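Local structure of cortical-lytic enzyme (Bacillus cereus, 4S3J) at residues F132-A137 against F425-K430; N53-Q58 against L95-G100; G43-V48 against F384-S389. The protein hydrolyses partially degraded spore-cortex peptidoglycan as an N-acetylglucosaminidase during germination, probably recognising its muramic acid delta-lactam residues. All blocks are in the same frame, centred on the assembly; numbering follows the deposited sequence.

Contact 1: F132-A137 against F425-K430; sequences FLTYLA and FTITKK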
loop_
_atom_site.group_PDB
_atom_site.type_symbol
_atom_site.label_atom_id
_atom_site.label_comp_id
_atom_site.label_asym_id
_atom_site.label_seq_id
_atom_site.Cartn_x
_atom_site.Cartn_y
_atom_site.Cartn_z
ATOM N N PHE A 132 -6.210 1.424 11.884
ATOM C CA PHE A 132 -5.754 0.292 11.084
ATOM C C PHE A 132 -4.227 0.221 10.936
ATOM O O PHE A 132 -3.728 -0.643 10.200
ATOM C CB PHE A 132 -6.361 0.348 9.663
ATOM C CG PHE A 132 -7.860 0.365 9.611
ATOM C CD1 PHE A 132 -8.565 1.560 9.631
ATOM C CD2 PHE A 132 -8.558 -0.823 9.484
ATOM C CE1 PHE A 132 -9.942 1.564 9.558
ATOM C CE2 PHE A 132 -9.936 -0.822 9.412
ATOM C CZ PHE A 132 -10.627 0.376 9.452
ATOM N N LEU A 133 -3.491 1.101 11.628
ATOM C CA LEU A 133 -2.051 1.262 11.407
ATOM C C LEU A 133 -1.147 0.816 12.551
ATOM O O LEU A 133 -1.404 1.106 13.727
ATOM C CB LEU A 133 -1.725 2.724 11.139
ATOM C CG LEU A 133 -2.404 3.369 9.943
ATOM C CD1 LEU A 133 -1.859 4.799 9.836
ATOM C CD2 LEU A 133 -2.157 2.589 8.674
ATOM N N THR A 134 -0.050 0.155 12.201
ATOM C CA THR A 134 1.025 -0.046 13.162
ATOM C C THR A 134 1.862 1.232 13.247
ATOM O O THR A 134 2.284 1.661 14.342
ATOM C CB THR A 134 1.939 -1.234 12.778
ATOM O OG1 THR A 134 1.143 -2.392 12.477
ATOM C CG2 THR A 134 2.907 -1.544 13.918
ATOM N N TYR A 135 2.093 1.825 12.072
ATOM C CA TYR A 135 2.908 3.025 11.925
ATOM C C TYR A 135 2.225 4.073 11.053
ATOM O O TYR A 135 1.589 3.717 10.072
ATOM C CB TYR A 135 4.250 2.681 11.280
ATOM C CG TYR A 135 5.123 1.720 12.034
ATOM C CD1 TYR A 135 5.980 2.181 13.003
ATOM C CD2 TYR A 135 5.103 0.362 11.751
ATOM C CE1 TYR A 135 6.786 1.323 13.692
ATOM C CE2 TYR A 135 5.917 -0.516 12.433
ATOM C CZ TYR A 135 6.755 -0.022 13.405
ATOM O OH TYR A 135 7.590 -0.860 14.122
ATOM N N LEU A 136 2.397 5.350 11.410
ATOM C CA LEU A 136 1.977 6.498 10.602
ATOM C C LEU A 136 3.219 7.279 10.200
ATOM O O LEU A 136 4.015 7.674 11.067
ATOM C CB LEU A 136 1.007 7.386 11.372
ATOM C CG LEU A 136 0.539 8.659 10.661
ATOM C CD1 LEU A 136 -0.263 8.332 9.373
ATOM C CD2 LEU A 136 -0.282 9.518 11.601
ATOM N N ALA A 137 3.380 7.499 8.901
ATOM C CA ALA A 137 4.586 8.118 8.345
ATOM C C ALA A 137 4.318 9.476 7.730
ATOM O O ALA A 137 3.867 9.562 6.582
ATOM C CB ALA A 137 5.214 7.212 7.298
ATOM N N PHE A 425 -6.198 -10.129 8.523
ATOM C CA PHE A 425 -5.072 -10.116 9.437
ATOM C C PHE A 425 -5.426 -9.566 10.801
ATOM O O PHE A 425 -6.352 -8.769 10.952
ATOM C CB PHE A 425 -3.931 -9.231 8.902
ATOM C CG PHE A 425 -3.384 -9.632 7.552
ATOM C CD1 PHE A 425 -2.610 -10.767 7.405
ATOM C CD2 PHE A 425 -3.611 -8.830 6.436
ATOM C CE1 PHE A 425 -2.096 -11.113 6.174
ATOM C CE2 PHE A 425 -3.083 -9.167 5.208
ATOM C CZ PHE A 425 -2.331 -10.303 5.074
ATOM N N THR A 426 -4.612 -9.933 11.789
ATOM C CA THR A 426 -4.581 -9.215 13.045
ATOM C C THR A 426 -3.571 -8.092 12.907
ATOM O O THR A 426 -2.427 -8.343 12.591
ATOM C CB THR A 426 -4.190 -10.139 14.200
ATOM O OG1 THR A 426 -5.192 -11.151 14.336
ATOM C CG2 THR A 426 -4.084 -9.378 15.478
ATOM N N ILE A 427 -4.011 -6.852 13.058
ATOM C CA ILE A 427 -3.111 -5.711 12.853
ATOM C C ILE A 427 -2.353 -5.437 14.148
ATOM O O ILE A 427 -2.948 -5.144 15.182
ATOM C CB ILE A 427 -3.888 -4.462 12.398
ATOM C CG1 ILE A 427 -4.597 -4.767 11.067
ATOM C CG2 ILE A 427 -2.981 -3.252 12.302
ATOM C CD1 ILE A 427 -5.553 -3.730 10.650
ATOM N N THR A 428 -1.032 -5.520 14.073
ATOM C CA THR A 428 -0.175 -5.301 15.223
ATOM C C THR A 428 -0.226 -3.853 15.681
ATOM O O THR A 428 -0.071 -2.935 14.873
ATOM C CB THR A 428 1.259 -5.677 14.879
ATOM O OG1 THR A 428 1.323 -7.073 14.574
ATOM C CG2 THR A 428 2.223 -5.363 16.032
ATOM N N LYS A 429 -0.457 -3.658 16.975
ATOM C CA LYS A 429 -0.368 -2.342 17.594
ATOM C C LYS A 429 0.714 -2.401 18.663
ATOM O O LYS A 429 0.682 -3.271 19.534
ATOM C CB LYS A 429 -1.698 -1.913 18.204
ATOM C CG LYS A 429 -2.800 -1.641 17.190
ATOM C CD LYS A 429 -2.506 -0.381 16.390
ATOM C CE LYS A 429 -3.729 0.497 16.244
ATOM N NZ LYS A 429 -3.429 1.755 15.530
ATOM N N LYS A 430 1.677 -1.492 18.582
ATOM C CA LYS A 430 2.805 -1.503 19.492
ATOM C C LYS A 430 2.745 -0.353 20.486
ATOM O O LYS A 430 3.529 -0.318 21.437
ATOM C CB LYS A 430 4.120 -1.447 18.717
ATOM C CG LYS A 430 4.288 -2.639 17.813
ATOM C CD LYS A 430 5.731 -2.875 17.458
ATOM C CE LYS A 430 6.022 -2.697 16.004
ATOM N NZ LYS A 430 7.244 -3.483 15.655
HETATM O O HOH W 1 1.596 0.510 16.637
#
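Thr134 OG1, which also bonds to the backbone N of Ser107, donates to Thr428 O at 2.7 Å, arriving in the plane of that carbonyl on one of its lone pairs. With chi1 at -49°, OG1 sits beside its own backbone N and CG2 is anti to it. Lys429 starts out away from 132-137, but bends at chi2 and chi3 and brings NZ back to Leu133 O at 2.8 Å, again in the carbonyl plane. The carbonyl oxygens of Asn130 and Gly165 grip this ammonium further, a cluster that would favour its charged form, while the stronger partner of Lys430 NZ is the carboxylate of Glu106. Water 1 joins the backbones, donating to Thr134 O and accepting from Lys430 N. Lys430 crosses Tyr135 obliquely, and its NZ makes a weak hydrogen bond to Tyr135 OH at 3.1 Å. Ile427 CG2 rests in van der Waals contact with Phe132 O at 3.4 Å. The apolar contact is looser: Ile427 CD1 lies 4.3 Å from Phe132 CB, at the edge of the Phe132 ring and near its plane. The contact fastens the C-terminal tail to the loop leading into strand 135-143 of the TIM barrel, between strands 104-111 and 168-177, while Phe132 and Ile427 both pack on Val422 of helix 415-424.

Contact 2: N53-Q58 against L95-G100; sequences NNYYVQ and LYVPKG. With EDO (1,2-ethanediol), chain D.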
loop_
_atom_site.group_PDB
_atom_site.type_symbol
_atom_site.label_atom_id
_atom_site.label_comp_id
_atom_site.label_asym_id
_atom_site.label_seq_id
_atom_site.Cartn_x
_atom_site.Cartn_y
_atom_site.Cartn_z
ATOM N N ASN A 53 -19.331 -18.370 7.325
ATOM C CA ASN A 53 -18.886 -19.664 6.806
ATOM C C ASN A 53 -19.536 -20.057 5.483
ATOM O O ASN A 53 -19.729 -21.237 5.202
ATOM C CB ASN A 53 -19.172 -20.745 7.844
ATOM C CG ASN A 53 -18.587 -20.407 9.194
ATOM O OD1 ASN A 53 -19.321 -20.142 10.152
ATOM N ND2 ASN A 53 -17.269 -20.401 9.278
ATOM N N ASN A 54 -19.900 -19.043 4.718
ATOM C CA ASN A 54 -20.640 -19.184 3.471
ATOM C C ASN A 54 -20.046 -18.299 2.381
ATOM O O ASN A 54 -19.869 -17.101 2.581
ATOM C CB ASN A 54 -22.073 -18.810 3.725
ATOM C CG ASN A 54 -22.998 -19.304 2.651
ATOM O OD1 ASN A 54 -23.074 -20.507 2.364
ATOM N ND2 ASN A 54 -23.733 -18.384 2.057
ATOM N N TYR A 55 -19.788 -18.879 1.214
ATOM C CA TYR A 55 -19.103 -18.156 0.157
ATOM C C TYR A 55 -19.666 -18.486 -1.210
ATOM O O TYR A 55 -19.910 -19.655 -1.506
ATOM C CB TYR A 55 -17.609 -18.480 0.213
ATOM C CG TYR A 55 -16.791 -17.753 -0.820
ATOM C CD1 TYR A 55 -16.381 -16.436 -0.600
ATOM C CD2 TYR A 55 -16.407 -18.371 -2.009
ATOM C CE1 TYR A 55 -15.642 -15.769 -1.519
ATOM C CE2 TYR A 55 -15.660 -17.690 -2.946
ATOM C CZ TYR A 55 -15.269 -16.384 -2.684
ATOM O OH TYR A 55 -14.517 -15.664 -3.592
ATOM N N TYR A 56 -19.865 -17.461 -2.041
ATOM C CA TYR A 56 -20.335 -17.670 -3.409
ATOM C C TYR A 56 -19.206 -17.361 -4.385
ATOM O O TYR A 56 -18.643 -16.265 -4.408
ATOM C CB TYR A 56 -21.579 -16.824 -3.691
ATOM C CG TYR A 56 -22.713 -17.241 -2.787
ATOM C CD1 TYR A 56 -23.471 -18.370 -3.062
ATOM C CD2 TYR A 56 -22.994 -16.540 -1.628
ATOM C CE1 TYR A 56 -24.478 -18.777 -2.213
ATOM C CE2 TYR A 56 -24.002 -16.934 -0.781
ATOM C CZ TYR A 56 -24.732 -18.062 -1.073
ATOM O OH TYR A 56 -25.745 -18.467 -0.233
ATOM N N VAL A 57 -18.879 -18.364 -5.184
ATOM C CA VAL A 57 -17.711 -18.326 -6.056
ATOM C C VAL A 57 -17.759 -17.159 -7.050
ATOM O O VAL A 57 -18.799 -16.838 -7.646
ATOM C CB VAL A 57 -17.567 -19.694 -6.800
ATOM C CG1 VAL A 57 -16.566 -19.612 -7.942
ATOM C CG2 VAL A 57 -17.183 -20.809 -5.813
ATOM N N GLN A 58 -16.621 -16.500 -7.176
ATOM C CA GLN A 58 -16.459 -15.346 -8.054
ATOM C C GLN A 58 -15.643 -15.694 -9.303
ATOM O O GLN A 58 -14.904 -16.671 -9.309
ATOM C CB GLN A 58 -15.768 -14.215 -7.290
ATOM C CG GLN A 58 -16.553 -13.715 -6.099
ATOM C CD GLN A 58 -17.882 -13.163 -6.508
ATOM O OE1 GLN A 58 -17.951 -12.202 -7.288
ATOM N NE2 GLN A 58 -18.968 -13.785 -6.023
ATOM N N LEU A 95 -20.103 -22.444 -1.370
ATOM C CA LEU A 95 -19.165 -23.233 -0.573
ATOM C C LEU A 95 -19.304 -22.958 0.923
ATOM O O LEU A 95 -19.591 -21.827 1.352
ATOM C CB LEU A 95 -17.717 -22.930 -0.982
ATOM C CG LEU A 95 -17.357 -23.188 -2.437
ATOM C CD1 LEU A 95 -15.930 -22.681 -2.700
ATOM C CD2 LEU A 95 -17.468 -24.654 -2.798
ATOM N N TYR A 96 -19.032 -23.991 1.719
ATOM C CA TYR A 96 -18.907 -23.840 3.156
ATOM C C TYR A 96 -17.427 -23.546 3.453
ATOM O O TYR A 96 -16.539 -24.266 2.971
ATOM C CB TYR A 96 -19.370 -25.096 3.913
ATOM C CG TYR A 96 -19.246 -24.930 5.408
ATOM C CD1 TYR A 96 -18.078 -25.231 6.060
ATOM C CD2 TYR A 96 -20.297 -24.411 6.155
ATOM C CE1 TYR A 96 -17.948 -25.043 7.423
ATOM C CE2 TYR A 96 -20.179 -24.210 7.521
ATOM C CZ TYR A 96 -18.983 -24.523 8.146
ATOM O OH TYR A 96 -18.814 -24.338 9.506
ATOM N N VAL A 97 -17.168 -22.493 4.221
ATOM C CA VAL A 97 -15.798 -22.067 4.532
ATOM C C VAL A 97 -15.563 -22.128 6.046
ATOM O O VAL A 97 -16.167 -21.362 6.798
ATOM C CB VAL A 97 -15.511 -20.641 4.022
ATOM C CG1 VAL A 97 -14.046 -20.248 4.274
ATOM C CG2 VAL A 97 -15.779 -20.525 2.549
ATOM N N PRO A 98 -14.718 -23.061 6.508
ATOM C CA PRO A 98 -14.474 -23.115 7.956
ATOM C C PRO A 98 -13.796 -21.855 8.462
ATOM O O PRO A 98 -13.234 -21.122 7.644
ATOM C CB PRO A 98 -13.536 -24.313 8.119
ATOM C CG PRO A 98 -13.729 -25.141 6.882
ATOM C CD PRO A 98 -14.064 -24.168 5.791
ATOM N N LYS A 99 -13.921 -21.583 9.762
ATOM C CA LYS A 99 -13.241 -20.465 10.402
ATOM C C LYS A 99 -11.735 -20.672 10.217
ATOM O O LYS A 99 -11.216 -21.757 10.493
ATOM C CB LYS A 99 -13.625 -20.379 11.890
ATOM C CG LYS A 99 -12.986 -19.218 12.643
ATOM C CD LYS A 99 -13.306 -19.210 14.148
ATOM C CE LYS A 99 -12.641 -18.021 14.858
ATOM N NZ LYS A 99 -12.971 -17.874 16.302
ATOM N N GLY A 100 -11.032 -19.641 9.759
ATOM C CA GLY A 100 -9.600 -19.764 9.523
ATOM C C GLY A 100 -8.834 -19.183 10.689
ATOM O O GLY A 100 -9.450 -18.738 11.655
HETATM C C1 EDO D . -16.291 -17.261 4.306
HETATM O O1 EDO D . -16.142 -17.396 5.721
HETATM C C2 EDO D . -17.092 -15.999 4.066
HETATM O O2 EDO D . -18.279 -16.117 4.860
#
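Four hydrogen bonds join the segments, three of them between main chains. Tyr55 and Leu95 form an antiparallel hydrogen-bonded pair: Leu95 N reaches Tyr55 O at 2.8 Å, nearly along the C=O axis, and Tyr55 N returns to Leu95 O at 3.0 Å. Asn54 and Tyr96 follow as a non-hydrogen-bonded pair. Beyond them Val97 N points at Asn53 O with a straight N-H (168°), yet lies well above the carbonyl plane and not on a lone pair; Asn53 itself has left strand geometry, with a positive phi of 55°. The fourth bond uses a side chain: Asn53 ND2 donates a hydrogen bond to Val97 O at 2.9 Å, lying in the carbonyl plane and almost in the plane of its own amide, so the residue clasps Val97 through both its backbone and its amide.

Among side chains, Asn53 and Tyr96 run side by side in the same direction, amide and ring planes 19° apart, with Asn53 CB 3.6 Å from Tyr96 CE2. Tyr55, Val57, Leu95 and Val97 make the apolar part: Val97 CG2 touches Tyr55 CB at 3.6 Å, and Val57 CG2 meets Leu95 CD1 at 3.8 Å as the two side chains cross obliquely. An ethanediol, probably from the crystallisation liquor, lies against Val97, its C1 3.5 Å from Val97 CB.

This is the two-stranded antiparallel sheet of a LysM domain. Leu95 and Tyr55 pack on Ile66 of helix 63-70, Val97 on Tyr70 of the same helix, and Tyr96 and Pro98 on Val80 of helix 74-80; Tyr55 also touches Gln4 of strand 3-7.

Contact 3: G43-V48 against F384-S389; sequences GQALIV and FEDARS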
loop_
_atom_site.group_PDB
_atom_site.type_symbol
_atom_site.label_atom_id
_atom_site.label_comp_id
_atom_site.label_asym_id
_atom_site.label_seq_id
_atom_site.Cartn_x
_atom_site.Cartn_y
_atom_site.Cartn_z
ATOM N N GLY A 43 -18.735 -4.584 -13.088
ATOM C CA GLY A 43 -17.313 -4.837 -12.900
ATOM C C GLY A 43 -16.715 -4.230 -11.642
ATOM O O GLY A 43 -15.571 -4.518 -11.291
ATOM N N GLN A 44 -17.479 -3.370 -10.965
ATOM C CA GLN A 44 -17.116 -2.791 -9.669
ATOM C C GLN A 44 -17.036 -3.908 -8.635
ATOM O O GLN A 44 -17.834 -4.845 -8.640
ATOM C CB GLN A 44 -18.168 -1.726 -9.268
ATOM C CG GLN A 44 -17.988 -1.040 -7.988
ATOM C CD GLN A 44 -19.052 0.011 -7.713
ATOM O OE1 GLN A 44 -20.020 0.235 -8.475
ATOM N NE2 GLN A 44 -18.856 0.695 -6.628
ATOM N N ALA A 45 -16.036 -3.836 -7.758
ATOM C CA ALA A 45 -15.881 -4.826 -6.700
ATOM C C ALA A 45 -16.379 -4.293 -5.375
ATOM O O ALA A 45 -15.863 -3.280 -4.875
ATOM C CB ALA A 45 -14.406 -5.215 -6.558
ATOM N N LEU A 46 -17.351 -4.992 -4.792
ATOM C CA LEU A 46 -17.948 -4.600 -3.530
ATOM C C LEU A 46 -17.607 -5.642 -2.475
ATOM O O LEU A 46 -17.359 -6.821 -2.807
ATOM C CB LEU A 46 -19.472 -4.488 -3.617
ATOM C CG LEU A 46 -20.007 -3.476 -4.634
ATOM C CD1 LEU A 46 -21.520 -3.596 -4.706
ATOM C CD2 LEU A 46 -19.572 -2.062 -4.334
ATOM N N ILE A 47 -17.616 -5.227 -1.211
ATOM C CA ILE A 47 -17.635 -6.207 -0.142
ATOM C C ILE A 47 -19.085 -6.306 0.380
ATOM O O ILE A 47 -19.810 -5.285 0.530
ATOM C CB ILE A 47 -16.597 -5.862 0.956
ATOM C CG1 ILE A 47 -16.755 -4.446 1.496
ATOM C CG2 ILE A 47 -15.193 -6.032 0.375
ATOM C CD1 ILE A 47 -15.832 -4.168 2.697
ATOM N N VAL A 48 -19.526 -7.556 0.577
ATOM C CA VAL A 48 -20.905 -7.890 0.965
ATOM C C VAL A 48 -20.921 -8.984 2.026
ATOM O O VAL A 48 -20.121 -9.909 1.973
ATOM C CB VAL A 48 -21.730 -8.379 -0.251
ATOM C CG1 VAL A 48 -23.152 -8.822 0.159
ATOM C CG2 VAL A 48 -21.802 -7.302 -1.324
ATOM N N PHE A 384 -6.252 1.029 -11.930
ATOM C CA PHE A 384 -6.406 1.447 -10.543
ATOM C C PHE A 384 -6.374 0.245 -9.595
ATOM O O PHE A 384 -5.903 -0.827 -9.986
ATOM C CB PHE A 384 -7.678 2.325 -10.391
ATOM C CG PHE A 384 -8.983 1.619 -10.562
ATOM C CD1 PHE A 384 -9.442 1.225 -11.826
ATOM C CD2 PHE A 384 -9.796 1.415 -9.462
ATOM C CE1 PHE A 384 -10.683 0.562 -11.952
ATOM C CE2 PHE A 384 -11.025 0.744 -9.586
ATOM C CZ PHE A 384 -11.478 0.358 -10.830
ATOM N N GLU A 385 -6.788 0.448 -8.347
ATOM C CA GLU A 385 -6.766 -0.600 -7.333
ATOM C C GLU A 385 -8.178 -0.828 -6.828
ATOM O O GLU A 385 -8.915 0.143 -6.609
ATOM C CB GLU A 385 -5.868 -0.211 -6.169
ATOM C CG GLU A 385 -4.403 0.050 -6.516
ATOM C CD GLU A 385 -3.656 -1.228 -6.875
ATOM O OE1 GLU A 385 -4.006 -2.312 -6.339
ATOM O OE2 GLU A 385 -2.740 -1.153 -7.716
ATOM N N ASP A 386 -8.570 -2.092 -6.613
ATOM C CA ASP A 386 -9.865 -2.366 -5.989
ATOM C C ASP A 386 -9.777 -3.586 -5.074
ATOM O O ASP A 386 -8.687 -4.126 -4.846
ATOM C CB ASP A 386 -11.005 -2.540 -7.024
ATOM C CG ASP A 386 -10.934 -3.841 -7.836
ATOM O OD1 ASP A 386 -10.130 -4.750 -7.539
ATOM O OD2 ASP A 386 -11.752 -3.960 -8.791
ATOM N N ALA A 387 -10.923 -4.013 -4.533
ATOM C CA ALA A 387 -10.916 -5.065 -3.524
ATOM C C ALA A 387 -10.303 -6.378 -4.033
ATOM O O ALA A 387 -9.650 -7.111 -3.263
ATOM C CB ALA A 387 -12.331 -5.304 -3.004
ATOM N N ARG A 388 -10.515 -6.682 -5.311
ATOM C CA ARG A 388 -9.994 -7.916 -5.885
ATOM C C ARG A 388 -8.470 -7.933 -5.869
ATOM O O ARG A 388 -7.860 -8.930 -5.447
ATOM C CB ARG A 388 -10.494 -8.107 -7.322
ATOM C CG ARG A 388 -12.010 -8.344 -7.394
ATOM C CD ARG A 388 -12.540 -8.279 -8.810
ATOM N NE ARG A 388 -12.444 -6.933 -9.385
ATOM C CZ ARG A 388 -13.000 -6.571 -10.540
ATOM N NH1 ARG A 388 -13.702 -7.451 -11.243
ATOM N NH2 ARG A 388 -12.858 -5.326 -10.985
ATOM N N SER A 389 -7.850 -6.857 -6.367
ATOM C CA SER A 389 -6.395 -6.863 -6.516
ATOM C C SER A 389 -5.736 -6.710 -5.146
ATOM O O SER A 389 -4.703 -7.329 -4.891
ATOM C CB SER A 389 -5.885 -5.795 -7.559
ATOM O OG SER A 389 -6.172 -4.366 -7.411
HETATM O O HOH W 2 -13.237 -2.343 -4.452
HETATM O O HOH W 3 -13.798 -2.161 -8.987
#
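Glu385 leads into the helix, its OE1 accepting from Ser389 OG. Asp386 is the N-cap, and with Ser389 it forms a capping box: Asp386 OD1 takes weak bonds from the backbone N of Arg388 and Ser389, and Ser389 OG takes one from Asp386 N. The other oxygen, OD2, faces 43-48. It lies 3.7 Å from Ala45 CB and accepts from water 3, which in turn accepts from Ala45 N. Ala387 sets its CB 4.1 Å from Ala45 CB, methyl to methyl, with Ile47 CG2 a little further off; water 2 accepts from Ala387 N and donates to Ala45 O at 2.8 Å. Arg388 bends at chi3 (-67°), so that NE and NH2 both grip Asp386 OD2 on its syn lone pair, NH2 at 2.8 Å in a salt bridge. This fixes the guanidinium beside Ala45 CB, 3.8 Å from NE, and near Gly43 O, although the angle there is too poor for a hydrogen bond. The contact joins LysM strand 45-49, paired with strand 3-7, to the N-terminus of helix 387-400 in the glycosyl hydrolase domain; Ala387 also packs on Ile5 of strand 3-7 and, like Ile47, on Leu420 of helix 415-424.

In the fold
From the N terminus, the first LysM domain supplies 43-48, whose partner 384-389 comes only late in the chain. Directly after it, 53-58 pairs with 95-100, so contact 2 closes a short loop of its own, the second LysM domain, nested wholly inside the long loop of contact 3. The chain then enters the glycosyl hydrolase family 18 TIM barrel, where 132-137 opens contact 1 after contact 2 has closed. Contact 3 closes at 384-389 before contact 1 does at 425-430, so these two cross. Contact 3 ties a LysM domain to the barrel, and contact 1 ties the tail to it. Centres of contacts 2 and 3 are about 18 Å apart.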